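Local structure of lipoprotein (Mycoplasma mycoides subsp. capri, 7ADK) at residues 430-435 / 830-835; 822-827 / 838-843. The protein probably acts as a peptidase of the PA clan, the chymotrypsin-like superfamily, and carries a DUF31-type domain found in mycoplasma lipoproteins. All coordinates share one frame; numbering follows the deposited sequence.

How the interactions relate
From the N terminus, strand 421-433 supplies 430-435 first, and nearly four hundred residues follow before helix 824-831 is reached. Residues 822-827 begin that helix and 830-835 leave it; 838-843 follow the short strand 836-837. Interaction 1 therefore closes a very long loop, bringing the helix exit back to the antiparallel sheet, whereas interaction 2 closes a short one that folds the loop after strand 836-837 onto the helix start. The segments alternate, so the two loops cross. Their centres are about 9 Å apart, and Asp430 joins them: its OD2 lies 2.6 Å from Tyr824 OH and its OD1 3.0 Å from Leu839 N, both probable hydrogen bonds.

Interaction 1. Residues 430-435 / 830-835; sequences DYLDEN and KMYSGK
Leu432 and Tyr832 carry this contact through a CH-pi interaction. The CD2 methyl of Leu432 lies over one face of the tyrosine ring, 4.0 Å from its centroid and 20° off the ring normal, displaced toward the CD1-CE1 side; Leu432 CD2 to Tyr832 CD1 is 3.8 Å. The other methyl, Leu432 CD1, rests at the base of the ring, 4.0 Å from Tyr832 CG. CG of Leu432 stands anti to the backbone N (chi1 179°), and chi2 then turns CD2 over the ring and CD1 toward CB and CG of Tyr832; the two side chains cross obliquely.

Further apolar contact comes from Lys835, whose CB stands 4.1 Å from Leu432 CD1. The lysine thus contributes the root of its chain, not its ammonium group. Met828 and Tyr444 also touch Leu432, adding the helix and strand 442-447 to the surroundings of this buried side chain.

Polar interactions act around the apolar patch. Tyr832 OH is hydrogen-bonded to Glu544 of strand 541-546, which anchors the far end of the ring. In the backbone, Lys835 N bonds to Tyr832 O at 3.1 Å, closing a type II beta turn; Gly834, with a positive phi of 87°, occupies its third position.

The helix ends at Met831; Tyr832 opens the turn that feeds strand 836-837, antiparallel to strand 421-433. The segment just after the helix, with Met828, thus covers Leu432, consistent with a C-terminal helix lying against a beta domain of a PA-clan fold.

Interaction 2. Residues 822-827 / 838-843; sequences KSYREV and ALFQNG
Phe840 meets both Tyr824 and Arg825. Tyr824, its CG anti to the backbone N (chi1 179°), is directed at the loop and approaches Phe840 at the edge: Tyr824 CD2 is 3.7 Å from Phe840 CE2, and Tyr824 CE2 lies in the plane of the phenylalanine ring. The two ring planes are inclined by 54°, an oblique pairing. Tyr824 CE2 also touches Leu839 CD1, whose side chain runs roughly perpendicular to that of the tyrosine, while Tyr824 OH is bonded to Asp430.

Arg825 uses its methylenes. Extended through chi1 and chi2, the chain passes CB, CG and CD along the CZ-CE1-CD1 side of Phe840, and CG makes an off-centre CH-pi contact, 4.1 Å from the Phe840 centroid. A bend at chi3 (57°) then carries the guanidinium to Tyr812 O, Phe844 O and Asp846.

Within 822-827, Glu826 OE2 accepts from Lys822 N (2.9 Å) and Ser823 OG (2.7 Å), on opposite faces of the carboxylate plane, with Gln818 NE2 as a further donor. This binds the helix start to the residues before it. The loop after strand 836-837 lays Leu839 and Phe840 on the first turn of helix 824-831, and a type I beta turn from Phe840 to Gly843 then turns the chain.

Interaction 1. Residues 430-435 / 830-835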
loop_
_atom_site.group_PDB
_atom_site.type_symbol
_atom_site.label_atom_id
_atom_site.label_comp_id
_atom_site.label_asym_id
_atom_site.label_seq_id
_atom_site.Cartn_x
_atom_site.Cartn_y
_atom_site.Cartn_z
ATOM N N ASP B 430 3.368 32.007 -5.478
ATOM C CA ASP B 430 3.401 33.268 -6.213
ATOM C C ASP B 430 3.900 33.092 -7.657
ATOM O O ASP B 430 4.493 32.072 -8.010
ATOM C CB ASP B 430 4.252 34.263 -5.407
ATOM C CG ASP B 430 4.127 35.719 -5.830
ATOM O OD1 ASP B 430 3.137 36.073 -6.482
ATOM O OD2 ASP B 430 5.028 36.522 -5.507
ATOM N N TYR B 431 3.675 34.103 -8.493
ATOM C CA TYR B 431 4.314 34.260 -9.796
ATOM C C TYR B 431 4.590 35.732 -10.118
ATOM O O TYR B 431 3.795 36.611 -9.807
ATOM C CB TYR B 431 3.506 33.579 -10.903
ATOM C CG TYR B 431 2.058 33.994 -11.081
ATOM C CD1 TYR B 431 1.720 35.166 -11.781
ATOM C CD2 TYR B 431 1.043 33.150 -10.605
ATOM C CE1 TYR B 431 0.373 35.475 -12.023
ATOM C CE2 TYR B 431 -0.304 33.457 -10.832
ATOM C CZ TYR B 431 -0.640 34.616 -11.551
ATOM O OH TYR B 431 -1.942 34.913 -11.749
ATOM N N LEU B 432 5.711 35.989 -10.784
ATOM C CA LEU B 432 6.080 37.313 -11.268
ATOM C C LEU B 432 5.128 37.695 -12.400
ATOM O O LEU B 432 4.870 36.878 -13.276
ATOM C CB LEU B 432 7.548 37.257 -11.708
ATOM C CG LEU B 432 8.140 38.548 -12.268
ATOM C CD1 LEU B 432 8.238 39.652 -11.231
ATOM C CD2 LEU B 432 9.539 38.266 -12.777
ATOM N N ASP B 433 4.567 38.898 -12.381
ATOM C CA ASP B 433 3.480 39.283 -13.281
ATOM C C ASP B 433 3.906 40.384 -14.268
ATOM O O ASP B 433 3.825 41.574 -13.967
ATOM C CB ASP B 433 2.242 39.618 -12.435
ATOM C CG ASP B 433 0.976 39.793 -13.273
ATOM O OD1 ASP B 433 1.066 39.803 -14.511
ATOM O OD2 ASP B 433 -0.124 39.869 -12.692
ATOM N N GLU B 434 4.393 39.991 -15.448
ATOM C CA GLU B 434 4.835 40.920 -16.504
ATOM C C GLU B 434 3.685 41.358 -17.437
ATOM O O GLU B 434 3.704 42.452 -17.980
ATOM C CB GLU B 434 5.894 40.245 -17.393
ATOM C CG GLU B 434 7.098 39.632 -16.660
ATOM C CD GLU B 434 6.948 38.117 -16.453
ATOM O OE1 GLU B 434 5.809 37.603 -16.423
ATOM O OE2 GLU B 434 7.982 37.425 -16.366
ATOM N N ASN B 435 2.699 40.496 -17.658
ATOM C CA ASN B 435 1.749 40.512 -18.775
ATOM C C ASN B 435 0.284 40.682 -18.329
ATOM O O ASN B 435 -0.599 39.974 -18.805
ATOM C CB ASN B 435 1.941 39.246 -19.636
ATOM C CG ASN B 435 3.286 39.082 -20.305
ATOM O OD1 ASN B 435 4.084 39.996 -20.420
ATOM N ND2 ASN B 435 3.572 37.900 -20.789
ATOM N N LYS B 830 14.341 43.870 -4.388
ATOM C CA LYS B 830 15.669 44.133 -4.963
ATOM C C LYS B 830 15.897 43.395 -6.284
ATOM O O LYS B 830 16.531 43.942 -7.180
ATOM C CB LYS B 830 16.790 43.875 -3.943
ATOM C CG LYS B 830 16.902 42.435 -3.436
ATOM C CD LYS B 830 18.186 42.182 -2.650
ATOM C CE LYS B 830 18.343 40.704 -2.325
ATOM N NZ LYS B 830 19.548 40.417 -1.543
ATOM N N MET B 831 15.359 42.185 -6.439
ATOM C CA MET B 831 15.491 41.397 -7.670
ATOM C C MET B 831 14.651 41.953 -8.829
ATOM O O MET B 831 15.123 41.986 -9.961
ATOM C CB MET B 831 15.130 39.930 -7.393
ATOM C CG MET B 831 16.083 39.305 -6.368
ATOM S SD MET B 831 15.887 37.533 -6.105
ATOM C CE MET B 831 16.438 36.901 -7.708
ATOM N N TYR B 832 13.427 42.412 -8.556
ATOM C CA TYR B 832 12.410 42.786 -9.553
ATOM C C TYR B 832 11.786 44.172 -9.278
ATOM O O TYR B 832 10.568 44.350 -9.305
ATOM C CB TYR B 832 11.377 41.654 -9.670
ATOM C CG TYR B 832 11.976 40.301 -10.001
ATOM C CD1 TYR B 832 12.547 40.074 -11.264
ATOM C CD2 TYR B 832 12.013 39.286 -9.032
ATOM C CE1 TYR B 832 13.150 38.841 -11.553
ATOM C CE2 TYR B 832 12.590 38.041 -9.323
ATOM C CZ TYR B 832 13.171 37.820 -10.587
ATOM O OH TYR B 832 13.774 36.644 -10.887
ATOM N N SER B 833 12.633 45.170 -9.006
ATOM C CA SER B 833 12.250 46.530 -8.624
ATOM C C SER B 833 11.287 47.158 -9.629
ATOM O O SER B 833 11.589 47.273 -10.817
ATOM C CB SER B 833 13.505 47.392 -8.463
ATOM O OG SER B 833 14.306 47.327 -9.629
ATOM N N GLY B 834 10.115 47.571 -9.154
ATOM C CA GLY B 834 9.055 48.185 -9.957
ATOM C C GLY B 834 8.074 47.219 -10.628
ATOM O O GLY B 834 7.009 47.661 -11.060
ATOM N N LYS B 835 8.310 45.899 -10.661
ATOM C CA LYS B 835 7.366 44.905 -11.224
ATOM C C LYS B 835 6.277 44.443 -10.234
ATOM O O LYS B 835 6.402 44.628 -9.032
ATOM C CB LYS B 835 8.148 43.722 -11.836
ATOM C CG LYS B 835 9.183 44.104 -12.906
ATOM C CD LYS B 835 8.600 44.886 -14.082
ATOM C CE LYS B 835 9.624 45.318 -15.116
ATOM N NZ LYS B 835 10.212 44.290 -15.886
#

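Interaction 2. Residues 822-827 / 838-843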
loop_
_atom_site.group_PDB
_atom_site.type_symbol
_atom_site.label_atom_id
_atom_site.label_comp_id
_atom_site.label_asym_id
_atom_site.label_seq_id
_atom_site.Cartn_x
_atom_site.Cartn_y
_atom_site.Cartn_z
ATOM N N LYS B 822 14.993 40.740 5.097
ATOM C CA LYS B 822 14.949 39.303 5.408
ATOM C C LYS B 822 13.496 38.787 5.434
ATOM O O LYS B 822 13.039 38.203 6.415
ATOM C CB LYS B 822 15.699 39.042 6.730
ATOM C CG LYS B 822 17.233 39.062 6.664
ATOM C CD LYS B 822 17.838 37.818 6.012
ATOM C CE LYS B 822 19.345 37.758 6.192
ATOM N NZ LYS B 822 19.936 36.464 5.808
ATOM N N SER B 823 12.753 39.045 4.365
ATOM C CA SER B 823 11.416 38.509 4.112
ATOM C C SER B 823 11.182 38.422 2.610
ATOM O O SER B 823 11.867 39.091 1.845
ATOM C CB SER B 823 10.342 39.356 4.783
ATOM O OG SER B 823 10.342 40.671 4.297
ATOM N N TYR B 824 10.225 37.604 2.171
ATOM C CA TYR B 824 9.974 37.346 0.754
ATOM C C TYR B 824 9.792 38.620 -0.084
ATOM O O TYR B 824 10.423 38.778 -1.127
ATOM C CB TYR B 824 8.743 36.441 0.640
ATOM C CG TYR B 824 8.343 36.104 -0.779
ATOM C CD1 TYR B 824 9.302 35.652 -1.704
ATOM C CD2 TYR B 824 7.018 36.297 -1.198
ATOM C CE1 TYR B 824 8.954 35.434 -3.041
ATOM C CE2 TYR B 824 6.673 36.090 -2.540
ATOM C CZ TYR B 824 7.642 35.677 -3.463
ATOM O OH TYR B 824 7.336 35.548 -4.769
ATOM N N ARG B 825 8.974 39.568 0.388
ATOM C CA ARG B 825 8.701 40.833 -0.292
ATOM C C ARG B 825 9.957 41.657 -0.520
ATOM O O ARG B 825 10.214 42.105 -1.627
ATOM C CB ARG B 825 7.684 41.613 0.543
ATOM C CG ARG B 825 7.240 42.898 -0.170
ATOM C CD ARG B 825 6.310 43.771 0.673
ATOM N NE ARG B 825 6.931 44.130 1.955
ATOM C CZ ARG B 825 7.893 44.999 2.167
ATOM N NH1 ARG B 825 8.354 45.782 1.254
ATOM N NH2 ARG B 825 8.431 45.081 3.336
ATOM N N GLU B 826 10.739 41.886 0.521
ATOM C CA GLU B 826 11.886 42.797 0.432
ATOM C C GLU B 826 13.124 42.159 -0.226
ATOM O O GLU B 826 13.970 42.868 -0.760
ATOM C CB GLU B 826 12.140 43.456 1.793
ATOM C CG GLU B 826 12.667 42.523 2.871
ATOM C CD GLU B 826 12.370 42.985 4.309
ATOM O OE1 GLU B 826 12.063 44.175 4.543
ATOM O OE2 GLU B 826 12.456 42.121 5.213
ATOM N N VAL B 827 13.194 40.825 -0.266
ATOM C CA VAL B 827 14.076 40.076 -1.171
ATOM C C VAL B 827 13.629 40.231 -2.622
ATOM O O VAL B 827 14.430 40.539 -3.501
ATOM C CB VAL B 827 14.124 38.601 -0.758
ATOM C CG1 VAL B 827 14.755 37.713 -1.798
ATOM C CG2 VAL B 827 14.902 38.436 0.532
ATOM N N ALA B 838 1.684 38.001 -8.168
ATOM C CA ALA B 838 0.352 37.526 -7.792
ATOM C C ALA B 838 -0.018 37.806 -6.313
ATOM O O ALA B 838 -1.168 38.135 -6.028
ATOM C CB ALA B 838 0.239 36.046 -8.137
ATOM N N LEU B 839 0.935 37.728 -5.378
ATOM C CA LEU B 839 0.771 38.194 -3.990
ATOM C C LEU B 839 0.896 39.718 -3.812
ATOM O O LEU B 839 0.386 40.264 -2.841
ATOM C CB LEU B 839 1.810 37.515 -3.080
ATOM C CG LEU B 839 1.580 36.032 -2.788
ATOM C CD1 LEU B 839 2.709 35.516 -1.915
ATOM C CD2 LEU B 839 0.285 35.779 -2.048
ATOM N N PHE B 840 1.577 40.405 -4.720
ATOM C CA PHE B 840 2.003 41.798 -4.601
ATOM C C PHE B 840 1.558 42.597 -5.831
ATOM O O PHE B 840 2.368 43.079 -6.617
ATOM C CB PHE B 840 3.514 41.853 -4.311
ATOM C CG PHE B 840 3.923 41.174 -3.015
ATOM C CD1 PHE B 840 3.720 41.831 -1.792
ATOM C CD2 PHE B 840 4.472 39.879 -3.010
ATOM C CE1 PHE B 840 4.032 41.192 -0.582
ATOM C CE2 PHE B 840 4.790 39.248 -1.798
ATOM C CZ PHE B 840 4.566 39.899 -0.582
ATOM N N GLN B 841 0.250 42.684 -6.062
ATOM C CA GLN B 841 -0.319 43.218 -7.311
ATOM C C GLN B 841 -0.180 44.739 -7.465
ATOM O O GLN B 841 -0.263 45.261 -8.570
ATOM C CB GLN B 841 -1.781 42.788 -7.449
ATOM C CG GLN B 841 -1.922 41.274 -7.577
ATOM C CD GLN B 841 -3.362 40.805 -7.512
ATOM O OE1 GLN B 841 -4.274 41.383 -8.082
ATOM N NE2 GLN B 841 -3.628 39.729 -6.823
ATOM N N ASN B 842 0.089 45.446 -6.367
ATOM C CA ASN B 842 0.514 46.847 -6.340
ATOM C C ASN B 842 2.054 47.034 -6.319
ATOM O O ASN B 842 2.527 48.168 -6.266
ATOM C CB ASN B 842 -0.180 47.551 -5.159
ATOM C CG ASN B 842 -1.698 47.557 -5.251
ATOM O OD1 ASN B 842 -2.354 46.552 -5.028
ATOM N ND2 ASN B 842 -2.306 48.673 -5.560
ATOM N N GLY B 843 2.850 45.959 -6.359
ATOM C CA GLY B 843 4.316 45.969 -6.260
ATOM C C GLY B 843 4.877 45.656 -4.866
ATOM O O GLY B 843 4.160 45.607 -3.867
#